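Local atomic coordinates of thermosome subunit (Methanococcoides burtonii, PDB entry 3AQ1), a protein that probably uses ATP binding and hydrolysis to help unfolded proteins fold, as other group II chaperonins of the TCP-1 family do. Residues E83-I88 against L371-Y376; G77-A82 against A459-V464; G55-K60 against S389-A394; T48-L53 against T453-A458; I88-T93 against D355-V360. One frame throughout, in Å; residues are numbered along the deposited sequence.

Interaction 1: residues E83-I88 against L371-Y376; sequences EKCREI and LRLSEY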
# COMPACT_ATOMS: atom_id res chain seq x y z
N GLU A 83 6.25 7.56 -23.88
CA GLU A 83 5.63 8.79 -23.42
C GLU A 83 4.24 8.96 -24.02
O GLU A 83 3.31 9.43 -23.36
CB GLU A 83 6.55 9.99 -23.72
CG GLU A 83 7.82 9.98 -22.87
CD GLU A 83 8.94 10.85 -23.44
OE1 GLU A 83 8.81 11.33 -24.59
OE2 GLU A 83 9.96 11.03 -22.72
N LYS A 84 4.09 8.55 -25.28
CA LYS A 84 2.79 8.56 -25.93
C LYS A 84 1.82 7.54 -25.32
O LYS A 84 0.61 7.69 -25.43
CB LYS A 84 2.94 8.31 -27.42
CG LYS A 84 1.69 8.60 -28.22
CD LYS A 84 1.21 10.03 -28.00
CE LYS A 84 -0.08 10.32 -28.78
NZ LYS A 84 -0.87 11.44 -28.21
N CYS A 85 2.34 6.49 -24.68
CA CYS A 85 1.48 5.51 -24.00
C CYS A 85 0.91 6.12 -22.73
O CYS A 85 -0.22 5.83 -22.36
CB CYS A 85 2.24 4.22 -23.67
SG CYS A 85 2.48 3.09 -25.08
N ARG A 86 1.71 6.96 -22.07
CA ARG A 86 1.29 7.61 -20.83
C ARG A 86 0.08 8.49 -21.10
O ARG A 86 -0.87 8.50 -20.32
CB ARG A 86 2.45 8.42 -20.26
CG ARG A 86 2.19 9.11 -18.93
CD ARG A 86 3.42 9.93 -18.56
NE ARG A 86 3.32 10.62 -17.27
CZ ARG A 86 4.27 11.41 -16.78
NH1 ARG A 86 5.39 11.61 -17.46
NH2 ARG A 86 4.10 12.01 -15.60
N GLU A 87 0.12 9.22 -22.22
CA GLU A 87 -1.00 10.07 -22.63
C GLU A 87 -2.23 9.24 -22.96
O GLU A 87 -3.33 9.55 -22.52
CB GLU A 87 -0.64 10.89 -23.87
CG GLU A 87 0.47 11.90 -23.70
CD GLU A 87 0.70 12.65 -24.99
OE1 GLU A 87 -0.31 13.04 -25.63
OE2 GLU A 87 1.88 12.84 -25.38
N ILE A 88 -2.03 8.20 -23.76
CA ILE A 88 -3.14 7.34 -24.13
C ILE A 88 -3.78 6.66 -22.92
O ILE A 88 -5.00 6.49 -22.87
CB ILE A 88 -2.70 6.27 -25.14
CG1 ILE A 88 -2.21 6.94 -26.42
CG2 ILE A 88 -3.85 5.34 -25.45
CD1 ILE A 88 -1.85 5.95 -27.51
N LEU A 371 -3.35 -0.55 -30.43
CA LEU A 371 -4.21 -0.04 -31.48
C LEU A 371 -4.03 1.47 -31.67
O LEU A 371 -3.76 1.94 -32.77
CB LEU A 371 -5.67 -0.36 -31.17
CG LEU A 371 -6.68 0.32 -32.09
CD1 LEU A 371 -6.68 -0.36 -33.45
CD2 LEU A 371 -8.07 0.32 -31.48
N ARG A 372 -4.17 2.24 -30.60
CA ARG A 372 -4.08 3.68 -30.69
C ARG A 372 -2.68 4.17 -30.98
O ARG A 372 -2.49 5.30 -31.40
CB ARG A 372 -4.57 4.33 -29.40
CG ARG A 372 -6.03 4.13 -29.14
CD ARG A 372 -6.32 4.46 -27.69
NE ARG A 372 -7.74 4.33 -27.39
CZ ARG A 372 -8.55 5.36 -27.21
NH1 ARG A 372 -8.08 6.59 -27.30
NH2 ARG A 372 -9.83 5.15 -26.93
N LEU A 373 -1.70 3.31 -30.75
CA LEU A 373 -0.33 3.74 -30.96
C LEU A 373 0.08 3.41 -32.39
O LEU A 373 1.04 3.96 -32.91
CB LEU A 373 0.61 3.10 -29.94
CG LEU A 373 2.04 3.64 -29.92
CD1 LEU A 373 2.03 5.12 -29.58
CD2 LEU A 373 2.89 2.85 -28.94
N SER A 374 -0.65 2.48 -33.01
CA SER A 374 -0.45 2.16 -34.41
C SER A 374 -1.14 3.21 -35.27
O SER A 374 -0.75 3.44 -36.41
CB SER A 374 -0.99 0.76 -34.75
OG SER A 374 -0.00 -0.23 -34.51
N GLU A 375 -2.16 3.84 -34.70
CA GLU A 375 -2.80 4.97 -35.35
C GLU A 375 -1.85 6.16 -35.32
O GLU A 375 -1.66 6.84 -36.33
CB GLU A 375 -4.13 5.31 -34.66
CG GLU A 375 -5.36 4.82 -35.43
CD GLU A 375 -6.48 4.35 -34.51
OE1 GLU A 375 -6.28 4.30 -33.28
OE2 GLU A 375 -7.57 4.00 -35.02
N TYR A 376 -1.23 6.38 -34.16
CA TYR A 376 -0.24 7.43 -34.01
C TYR A 376 0.91 7.21 -34.99
O TYR A 376 1.32 8.14 -35.70
CB TYR A 376 0.29 7.45 -32.57
CG TYR A 376 1.15 8.65 -32.23
CD1 TYR A 376 0.60 9.92 -32.12
CD2 TYR A 376 2.52 8.51 -31.98
CE1 TYR A 376 1.38 11.03 -31.80
CE2 TYR A 376 3.31 9.61 -31.66
CZ TYR A 376 2.73 10.87 -31.57
OH TYR A 376 3.50 11.97 -31.25
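K84 lies over one face of the Y376 ring in a CH-pi contact. Its CE stands 3.8 Å from the ring centroid and is displaced toward the rim, with Y376 CD1 and CE1 as its nearest ring atoms. CG of the lysine is anti to the backbone N (chi1 -167°), which sets it 3.9 Å from Y376 CD2. The chain then bends at chi2, and CD and CE follow across the ring.

The apolar contacts run further along the same interface. L373 divides its two methyls between neighbours on helix 71-92: CD1 rests 3.8 Å from K84 CG, while CD2 meets C85 SG at 3.9 Å. I88 packs on the aliphatic part of R372, its CG2 3.4 Å from R372 CD and its CD1 3.7 Å from R372 CB. Helix 71-92 and helix 364-378, which meet here, belong to the largely helical equatorial domain of the chaperonin fold, built from both ends of the chain. The two short segments approach to 10.5 Å between axes at a steep 123°, and F391 of helix 383-394 touches both C85 and L373.

Charges are settled within each helix. K84 NZ forms a salt bridge with E87 OE1 at 3.1 Å, coming from above the carboxylate plane. R372 NE pairs with E368, one turn earlier on its own helix.

Interaction 2: residues G77-A82 against A459-V464; sequences GYRHAA and AMEATV
R79 reaches out to E461 while its base packs on M460, and this pairing organises the contact between helix 71-92 and helix 449-467. The two segments run nearly antiparallel (173°) inside the helical bundle of the equatorial domain, where an early helix of the chain lies against the last modelled one.

R79 leaves the backbone with CG anti to N and folds at chi3, which turns NE away from an extended course. NH1 gives a hydrogen bond to E461 OE2 at 2.7 Å, arriving on the syn side of the carboxylate; a weak second bond runs from NH2 to OE1. The two flat groups are not coplanar: their planes are 49° apart. M460 crosses R79 at about a right angle, with SD over one face of the guanidinium and CE 3.9 Å from R79 CG. CE then lies 3.6 Å from A82 CB, so the methionine fills the space between the arginine stem and the alanine. An alanine in place of R79 would probably leave E461 without its ion-pair partner on helix 71-92 and strip M460 CE and SD of part of their packing.

On the buried side, Y78 presents the edge of its ring, in plane, to T463 CG2, which is 3.7 Å from Y78 CE2. Y78 OH is hydrogen-bonded to the backbone O of L57 on helix 45-65. T463 OG1 donates to A459 O at 2.9 Å, reaching that oxygen from the face opposite the one used by T463 N.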
# COMPACT_ATOMS: atom_id res chain seq x y z
N GLY A 77 12.64 6.94 -30.83
CA GLY A 77 11.33 6.45 -31.22
C GLY A 77 10.63 5.71 -30.08
O GLY A 77 9.48 5.99 -29.76
N TYR A 78 11.34 4.76 -29.47
CA TYR A 78 10.81 4.02 -28.34
C TYR A 78 10.46 4.95 -27.18
O TYR A 78 9.37 4.86 -26.61
CB TYR A 78 11.82 2.97 -27.86
CG TYR A 78 11.85 1.68 -28.64
CD1 TYR A 78 11.09 1.50 -29.78
CD2 TYR A 78 12.67 0.64 -28.24
CE1 TYR A 78 11.14 0.32 -30.49
CE2 TYR A 78 12.73 -0.54 -28.93
CZ TYR A 78 11.97 -0.70 -30.05
OH TYR A 78 12.04 -1.90 -30.73
N ARG A 79 11.39 5.83 -26.82
CA ARG A 79 11.17 6.73 -25.69
C ARG A 79 9.98 7.66 -25.95
O ARG A 79 9.25 8.02 -25.02
CB ARG A 79 12.43 7.54 -25.39
CG ARG A 79 12.24 8.50 -24.22
CD ARG A 79 13.48 9.35 -24.01
NE ARG A 79 14.67 8.53 -23.82
CZ ARG A 79 14.98 7.94 -22.67
NH1 ARG A 79 14.19 8.08 -21.61
NH2 ARG A 79 16.09 7.22 -22.58
N HIS A 80 9.80 8.03 -27.20
CA HIS A 80 8.64 8.82 -27.59
C HIS A 80 7.40 7.93 -27.50
O HIS A 80 6.32 8.37 -27.08
CB HIS A 80 8.86 9.38 -29.01
CG HIS A 80 7.83 10.37 -29.44
ND1 HIS A 80 7.56 10.64 -30.76
CD2 HIS A 80 6.98 11.15 -28.72
CE1 HIS A 80 6.60 11.55 -30.85
NE2 HIS A 80 6.23 11.87 -29.62
N ALA A 81 7.56 6.66 -27.87
CA ALA A 81 6.47 5.70 -27.77
C ALA A 81 5.99 5.60 -26.33
O ALA A 81 4.81 5.76 -26.06
CB ALA A 81 6.90 4.35 -28.28
N ALA A 82 6.91 5.33 -25.41
CA ALA A 82 6.57 5.17 -24.00
C ALA A 82 5.82 6.38 -23.47
O ALA A 82 4.87 6.25 -22.70
CB ALA A 82 7.80 4.94 -23.17
N ALA A 459 10.51 -1.17 -19.24
CA ALA A 459 10.84 -1.96 -20.42
C ALA A 459 11.55 -1.07 -21.42
O ALA A 459 12.59 -1.44 -21.97
CB ALA A 459 9.60 -2.56 -21.02
N MET A 460 11.00 0.10 -21.66
CA MET A 460 11.61 1.06 -22.57
C MET A 460 13.02 1.49 -22.12
O MET A 460 13.96 1.45 -22.91
CB MET A 460 10.67 2.26 -22.77
CG MET A 460 11.21 3.33 -23.69
SD MET A 460 12.33 4.42 -22.80
CE MET A 460 11.16 5.52 -22.02
N GLU A 461 13.17 1.91 -20.87
CA GLU A 461 14.47 2.34 -20.34
C GLU A 461 15.53 1.25 -20.35
O GLU A 461 16.71 1.53 -20.54
CB GLU A 461 14.34 2.87 -18.90
CG GLU A 461 13.57 4.17 -18.77
CD GLU A 461 14.26 5.34 -19.43
OE1 GLU A 461 15.40 5.17 -19.90
OE2 GLU A 461 13.65 6.43 -19.48
N ALA A 462 15.11 0.01 -20.15
CA ALA A 462 16.03 -1.12 -20.15
C ALA A 462 16.48 -1.44 -21.56
O ALA A 462 17.64 -1.79 -21.79
CB ALA A 462 15.35 -2.33 -19.54
N THR A 463 15.55 -1.34 -22.50
CA THR A 463 15.81 -1.65 -23.89
C THR A 463 16.73 -0.59 -24.47
O THR A 463 17.72 -0.89 -25.13
CB THR A 463 14.51 -1.69 -24.69
OG1 THR A 463 13.75 -2.81 -24.28
CG2 THR A 463 14.78 -1.80 -26.18
N VAL A 464 16.39 0.66 -24.19
CA VAL A 464 17.16 1.79 -24.68
C VAL A 464 18.55 1.81 -24.07
O VAL A 464 19.53 2.13 -24.74
CB VAL A 464 16.43 3.09 -24.42
CG1 VAL A 464 17.41 4.24 -24.30
CG2 VAL A 464 15.40 3.34 -25.52

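Interaction 3: residues G55-K60 against S389-A394; sequences GELLSK and SKFAEA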
# COMPACT_ATOMS: atom_id res chain seq x y z
N GLY A 55 12.07 -7.77 -23.78
CA GLY A 55 12.53 -8.74 -24.77
C GLY A 55 11.98 -8.47 -26.16
O GLY A 55 12.71 -8.46 -27.15
N GLU A 56 10.69 -8.23 -26.23
CA GLU A 56 10.01 -7.96 -27.47
C GLU A 56 10.52 -6.69 -28.14
O GLU A 56 10.68 -6.64 -29.35
CB GLU A 56 8.51 -7.81 -27.20
CG GLU A 56 7.66 -8.17 -28.37
CD GLU A 56 8.00 -9.54 -28.90
OE1 GLU A 56 8.41 -10.41 -28.09
OE2 GLU A 56 7.86 -9.74 -30.13
N LEU A 57 10.75 -5.65 -27.34
CA LEU A 57 11.23 -4.39 -27.88
C LEU A 57 12.63 -4.59 -28.43
O LEU A 57 12.94 -4.10 -29.52
CB LEU A 57 11.23 -3.31 -26.81
CG LEU A 57 9.84 -2.79 -26.42
CD1 LEU A 57 9.88 -1.89 -25.18
CD2 LEU A 57 9.20 -2.09 -27.60
N LEU A 58 13.46 -5.32 -27.69
CA LEU A 58 14.83 -5.60 -28.11
C LEU A 58 14.88 -6.31 -29.44
O LEU A 58 15.49 -5.82 -30.38
CB LEU A 58 15.58 -6.45 -27.11
CG LEU A 58 16.52 -5.64 -26.23
CD1 LEU A 58 17.16 -6.56 -25.20
CD2 LEU A 58 17.56 -4.94 -27.09
N SER A 59 14.23 -7.46 -29.50
CA SER A 59 14.29 -8.28 -30.69
C SER A 59 13.77 -7.49 -31.89
O SER A 59 14.35 -7.55 -32.97
CB SER A 59 13.52 -9.60 -30.49
OG SER A 59 12.26 -9.59 -31.14
N LYS A 60 12.72 -6.71 -31.68
CA LYS A 60 12.23 -5.87 -32.76
C LYS A 60 13.24 -4.78 -33.13
O LYS A 60 13.32 -4.37 -34.28
CB LYS A 60 10.85 -5.27 -32.45
CG LYS A 60 9.70 -6.28 -32.63
CD LYS A 60 8.36 -5.59 -32.77
CE LYS A 60 7.25 -6.59 -33.03
NZ LYS A 60 7.35 -7.72 -32.06
N SER A 389 5.99 2.25 -34.52
CA SER A 389 5.11 1.20 -35.01
C SER A 389 5.50 -0.14 -34.37
O SER A 389 4.64 -0.91 -33.95
CB SER A 389 5.20 1.13 -36.54
OG SER A 389 4.23 0.24 -37.06
N LYS A 390 6.80 -0.41 -34.30
CA LYS A 390 7.27 -1.66 -33.73
C LYS A 390 7.02 -1.72 -32.23
O LYS A 390 6.79 -2.79 -31.68
CB LYS A 390 8.75 -1.89 -34.06
CG LYS A 390 9.01 -2.39 -35.49
CD LYS A 390 8.52 -3.82 -35.67
CE LYS A 390 8.81 -4.36 -37.08
NZ LYS A 390 8.56 -5.83 -37.17
N PHE A 391 7.06 -0.56 -31.57
CA PHE A 391 6.74 -0.50 -30.15
C PHE A 391 5.29 -0.96 -29.99
O PHE A 391 5.01 -1.93 -29.29
CB PHE A 391 6.93 0.91 -29.61
CG PHE A 391 6.97 1.00 -28.09
CD1 PHE A 391 5.81 0.99 -27.35
CD2 PHE A 391 8.16 1.13 -27.42
CE1 PHE A 391 5.85 1.10 -25.97
CE2 PHE A 391 8.20 1.23 -26.04
CZ PHE A 391 7.04 1.22 -25.31
N ALA A 392 4.39 -0.26 -30.67
CA ALA A 392 2.97 -0.59 -30.60
C ALA A 392 2.71 -2.08 -30.88
O ALA A 392 1.73 -2.64 -30.40
CB ALA A 392 2.17 0.29 -31.54
N GLU A 393 3.59 -2.72 -31.64
CA GLU A 393 3.44 -4.14 -31.96
C GLU A 393 3.88 -5.02 -30.81
O GLU A 393 3.33 -6.11 -30.61
CB GLU A 393 4.29 -4.51 -33.18
CG GLU A 393 3.82 -4.00 -34.53
CD GLU A 393 4.53 -4.73 -35.66
OE1 GLU A 393 5.26 -5.70 -35.34
OE2 GLU A 393 4.38 -4.34 -36.83
N ALA A 394 4.89 -4.57 -30.08
CA ALA A 394 5.44 -5.35 -28.98
C ALA A 394 4.42 -5.48 -27.87
O ALA A 394 4.35 -6.51 -27.18
CB ALA A 394 6.72 -4.70 -28.48
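K60 crosses K390 at about a right angle, and its long chain is the main link between helix 45-65 and helix 383-394. From CB, which is directed toward the other helix, the chain passes to CG, 4.1 Å from K390 CD. CD comes next, 3.4 Å from both the backbone O and the CD of K390. CE moves on to E393, lying 3.6 Å from its CB and close to OE1. There the chain bends at chi4 (48°), and NZ goes back to its own helix, where it forms a salt bridge with E56 OE2 at 2.8 Å; E393 OE1 stays 4.4 Å from K60 NZ, beyond a salt bridge.

One turn earlier the interface is apolar. A394 CB sits between E56 CG, at 3.6 Å, and L57 CD2, and both methyls of L57 reach the CD2-CE2 side of the F391 ring. The segments cross at 144° in the equatorial helical bundle of the chaperonin, and F391 continues inward to A81 and C85 of helix 71-92 and to I456 of helix 449-467.

The lysine thus joins the helices through its methylenes, while its charge is tied down on its own side. With E56 and E393 both near, the ammonium of K60 probably tolerates the like charge of K390, whose NZ is 5.6 Å away.

Interaction 4: residues T48-L53 against T453-A458; sequences TTAAVL and TQAINA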
# COMPACT_ATOMS: atom_id res chain seq x y z
N THR A 48 7.08 -8.94 -14.51
CA THR A 48 6.79 -9.89 -15.58
C THR A 48 6.46 -9.15 -16.87
O THR A 48 7.03 -9.43 -17.92
CB THR A 48 5.61 -10.80 -15.21
OG1 THR A 48 5.92 -11.53 -14.02
CG2 THR A 48 5.36 -11.79 -16.32
N THR A 49 5.53 -8.21 -16.76
CA THR A 49 5.15 -7.36 -17.88
C THR A 49 6.36 -6.62 -18.47
O THR A 49 6.49 -6.51 -19.68
CB THR A 49 4.05 -6.35 -17.47
OG1 THR A 49 2.93 -7.06 -16.94
CG2 THR A 49 3.59 -5.55 -18.65
N ALA A 50 7.24 -6.10 -17.62
CA ALA A 50 8.36 -5.32 -18.13
C ALA A 50 9.37 -6.21 -18.86
O ALA A 50 9.82 -5.88 -19.96
CB ALA A 50 9.03 -4.52 -17.01
N ALA A 51 9.70 -7.34 -18.25
CA ALA A 51 10.60 -8.31 -18.86
C ALA A 51 10.13 -8.79 -20.23
O ALA A 51 10.89 -8.79 -21.20
CB ALA A 51 10.81 -9.48 -17.95
N VAL A 52 8.88 -9.22 -20.32
CA VAL A 52 8.36 -9.73 -21.57
C VAL A 52 8.35 -8.63 -22.62
O VAL A 52 8.66 -8.86 -23.79
CB VAL A 52 6.93 -10.32 -21.41
CG1 VAL A 52 6.33 -10.67 -22.77
CG2 VAL A 52 6.95 -11.52 -20.51
N LEU A 53 7.98 -7.42 -22.20
CA LEU A 53 7.82 -6.35 -23.17
C LEU A 53 9.20 -5.86 -23.61
O LEU A 53 9.40 -5.50 -24.76
CB LEU A 53 6.95 -5.22 -22.62
CG LEU A 53 6.85 -3.97 -23.52
CD1 LEU A 53 6.16 -4.26 -24.84
CD2 LEU A 53 6.16 -2.81 -22.79
N THR A 453 2.21 1.93 -15.90
CA THR A 453 3.14 2.90 -16.50
C THR A 453 4.57 2.65 -16.05
O THR A 453 5.50 2.94 -16.79
CB THR A 453 2.79 4.38 -16.20
OG1 THR A 453 2.88 4.64 -14.79
CG2 THR A 453 1.41 4.73 -16.71
N GLN A 454 4.75 2.14 -14.85
CA GLN A 454 6.10 1.83 -14.41
C GLN A 454 6.68 0.70 -15.27
O GLN A 454 7.83 0.76 -15.69
CB GLN A 454 6.14 1.48 -12.93
CG GLN A 454 6.87 2.50 -12.07
CD GLN A 454 6.39 2.51 -10.62
OE1 GLN A 454 5.87 3.52 -10.13
NE2 GLN A 454 6.55 1.38 -9.92
N ALA A 455 5.86 -0.32 -15.54
CA ALA A 455 6.33 -1.44 -16.33
C ALA A 455 6.68 -1.01 -17.76
O ALA A 455 7.73 -1.37 -18.27
CB ALA A 455 5.32 -2.57 -16.32
N ILE A 456 5.81 -0.23 -18.40
CA ILE A 456 6.10 0.23 -19.75
C ILE A 456 7.36 1.08 -19.81
O ILE A 456 8.23 0.84 -20.65
CB ILE A 456 4.92 0.99 -20.36
CG1 ILE A 456 3.77 0.02 -20.66
CG2 ILE A 456 5.35 1.68 -21.64
CD1 ILE A 456 2.51 0.69 -21.14
N ASN A 457 7.48 2.05 -18.91
CA ASN A 457 8.68 2.89 -18.87
C ASN A 457 9.97 2.09 -18.54
O ASN A 457 11.04 2.39 -19.06
CB ASN A 457 8.51 4.07 -17.90
CG ASN A 457 7.44 5.06 -18.36
OD1 ASN A 457 6.98 5.04 -19.51
ND2 ASN A 457 7.04 5.95 -17.45
N ALA A 458 9.86 1.08 -17.70
CA ALA A 458 11.04 0.29 -17.37
C ALA A 458 11.47 -0.57 -18.56
O ALA A 458 12.65 -0.67 -18.86
CB ALA A 458 10.79 -0.57 -16.11
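A50 and A455 bring the two helices together almost backbone to backbone, their CA atoms 4.7 Å apart. A50 CB points into the other helix and lies 3.6 Å from the backbone O of A455; the two CB atoms are 4.2 Å apart. A458 CB, three residues on from A455, adds a looser touch to A50 CB at 4.4 Å. On the other flank A455 CB meets T49, at 4.2 Å from its CB, with the threonine methyl CG2 equally near. Further in, L53 CD2 rests 4.3 Å from I456 CG1, although I456 leaves its backbone pointing away from this helix.

With alanines facing each other, the axes of the segments approach to 8.2 Å at a shallow angle of 29°, the two helical segments running in roughly the same direction. This is the meeting of helix 45-65 with helix 449-467 in the equatorial domain. The GDGTT sequence, which in chaperonins of this family belongs to the nucleotide-binding site, runs into the start of helix 45-65; no nucleotide takes part in the contact described here.

Around this core, other groups surround these side chains. T49 has OG1 beside its backbone N (chi1 -56°) and bonded to the backbone O of D45, which leaves CG2 for A455. T48 OG1 bonds likewise to the O of G44. L53 is flanked by A394, L395 and I398, and T49 also touches I398 of helix 397-405. I456 is backed by F391 from helix 383-394, while N457 and T453 face A82 and L89 of helix 71-92.

Interaction 5: residues I88-T93 against D355-V360; sequences ILETIT and DGKVVV
E90 and K357 make the charged part of this contact. K357 NZ forms a salt bridge with E90 OE2 at 2.6 Å, hydrogen-bonded on the anti side of the carboxylate and 20° out of its plane. The lysine chain bends at chi2 and again at chi4 (68°), the second bend placing NZ beside the glutamate, while CE lies 3.7 Å from E90 CG.

The second kind of contact is packing around T93, the first residue to leave the helix. K357 CD passes 3.4 Å from T93 OG1, and T93 CB is 3.7 Å from the backbone O of V358. V359 CG2 closes the apolar side, 4.0 Å from T93 CG2 and 4.2 Å from L89 CD2. An alanine in place of K357 would probably leave E90 without its charge partner and take away the methylene that packs on T93 OG1.

The remaining polar bonds finish the helix end. T93 OG1 gives a hydrogen bond to L89 O at 3.2 Å, and I92 N reaches the same oxygen from the opposite face. Directly beyond, strand 94-95 pairs with strand 357-360 through V358 and I94, and V359 bonds on its other side to E447; the small antiparallel sheet of the equatorial domain thus begins where helix 71-92 stops.

The chemistry is split: the ion pair lies among partly exposed and exposed groups, where solvent would probably weaken it, whereas V359 and L89 are buried and join helix to sheet by apolar contact.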
# COMPACT_ATOMS: atom_id res chain seq x y z
N ILE A 88 -2.03 8.20 -23.76
CA ILE A 88 -3.14 7.34 -24.13
C ILE A 88 -3.78 6.66 -22.92
O ILE A 88 -5.00 6.49 -22.87
CB ILE A 88 -2.70 6.27 -25.14
CG1 ILE A 88 -2.21 6.94 -26.42
CG2 ILE A 88 -3.85 5.34 -25.45
CD1 ILE A 88 -1.85 5.95 -27.51
N LEU A 89 -2.97 6.27 -21.94
CA LEU A 89 -3.49 5.65 -20.73
C LEU A 89 -4.41 6.59 -19.97
O LEU A 89 -5.52 6.22 -19.62
CB LEU A 89 -2.37 5.17 -19.81
CG LEU A 89 -1.80 3.78 -20.11
CD1 LEU A 89 -0.45 3.60 -19.46
CD2 LEU A 89 -2.78 2.70 -19.68
N GLU A 90 -3.94 7.81 -19.72
CA GLU A 90 -4.72 8.79 -18.96
C GLU A 90 -6.07 9.02 -19.61
O GLU A 90 -7.01 9.50 -18.97
CB GLU A 90 -3.97 10.11 -18.84
CG GLU A 90 -4.00 10.67 -17.43
CD GLU A 90 -2.62 10.77 -16.83
OE1 GLU A 90 -1.70 11.25 -17.53
OE2 GLU A 90 -2.44 10.37 -15.66
N THR A 91 -6.15 8.68 -20.89
CA THR A 91 -7.37 8.83 -21.67
C THR A 91 -8.30 7.62 -21.55
O THR A 91 -9.51 7.77 -21.64
CB THR A 91 -7.04 9.12 -23.17
OG1 THR A 91 -6.81 10.53 -23.35
CG2 THR A 91 -8.18 8.66 -24.09
N ILE A 92 -7.75 6.43 -21.34
CA ILE A 92 -8.56 5.20 -21.31
C ILE A 92 -8.73 4.58 -19.92
O ILE A 92 -9.28 3.49 -19.78
CB ILE A 92 -7.99 4.13 -22.24
CG1 ILE A 92 -6.82 3.41 -21.58
CG2 ILE A 92 -7.55 4.75 -23.54
CD1 ILE A 92 -6.44 2.12 -22.25
N THR A 93 -8.24 5.27 -18.89
CA THR A 93 -8.35 4.78 -17.53
C THR A 93 -9.71 5.08 -16.95
O THR A 93 -10.43 5.95 -17.44
CB THR A 93 -7.32 5.43 -16.62
OG1 THR A 93 -7.23 6.82 -16.94
CG2 THR A 93 -5.97 4.80 -16.82
N ASP A 355 -3.44 7.27 -7.31
CA ASP A 355 -3.41 7.40 -8.77
C ASP A 355 -4.63 8.18 -9.25
O ASP A 355 -4.54 8.93 -10.22
CB ASP A 355 -3.43 6.03 -9.46
CG ASP A 355 -2.12 5.25 -9.30
OD1 ASP A 355 -1.08 5.85 -8.95
OD2 ASP A 355 -2.16 4.02 -9.55
N GLY A 356 -5.77 7.99 -8.59
CA GLY A 356 -7.03 8.57 -9.03
C GLY A 356 -7.61 7.82 -10.22
O GLY A 356 -8.68 8.17 -10.73
N LYS A 357 -6.90 6.78 -10.66
CA LYS A 357 -7.28 6.03 -11.85
C LYS A 357 -6.87 4.57 -11.71
O LYS A 357 -5.88 4.24 -11.05
CB LYS A 357 -6.64 6.64 -13.10
CG LYS A 357 -6.44 8.16 -12.99
CD LYS A 357 -6.53 8.87 -14.33
CE LYS A 357 -5.96 10.28 -14.27
NZ LYS A 357 -4.48 10.27 -14.06
N VAL A 358 -7.66 3.68 -12.32
CA VAL A 358 -7.27 2.29 -12.44
C VAL A 358 -7.38 1.85 -13.89
O VAL A 358 -8.13 2.43 -14.67
CB VAL A 358 -8.14 1.35 -11.61
CG1 VAL A 358 -8.21 1.82 -10.19
CG2 VAL A 358 -9.52 1.28 -12.22
N VAL A 359 -6.61 0.81 -14.22
CA VAL A 359 -6.66 0.15 -15.52
C VAL A 359 -7.32 -1.19 -15.29
O VAL A 359 -7.27 -1.70 -14.18
CB VAL A 359 -5.23 -0.11 -16.04
CG1 VAL A 359 -5.27 -0.81 -17.38
CG2 VAL A 359 -4.47 1.19 -16.17
N VAL A 360 -7.95 -1.76 -16.31
CA VAL A 360 -8.40 -3.14 -16.18
C VAL A 360 -7.43 -4.04 -16.89
O VAL A 360 -6.67 -3.58 -17.74
CB VAL A 360 -9.81 -3.34 -16.72
CG1 VAL A 360 -10.80 -2.89 -15.68
CG2 VAL A 360 -9.98 -2.57 -18.03

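How the interactions relate
All five contacts lie in the equatorial domain, on the same side of the chain's centre. Helix 71-92 passes through three of them: interaction 2, then 1, then 5, where it ends at the small sheet. Helix 45-65 serves interactions 3 and 4, and helix 449-467 serves 2 and 4. The centres of interactions 2 and 3 are about 10 Å apart, as are those of 2 and 4, while 3 and 5 are about 22 Å apart. F391 touches residues of interactions 1, 2 and 4. Along the chain, interactions 2 and 3 alternate, as do 2 and 4, whereas 5 is nested within all the others. Residues from both ends of the sequence are thus bound into one domain, with the intermediate and apical domains of the family fold inserted between.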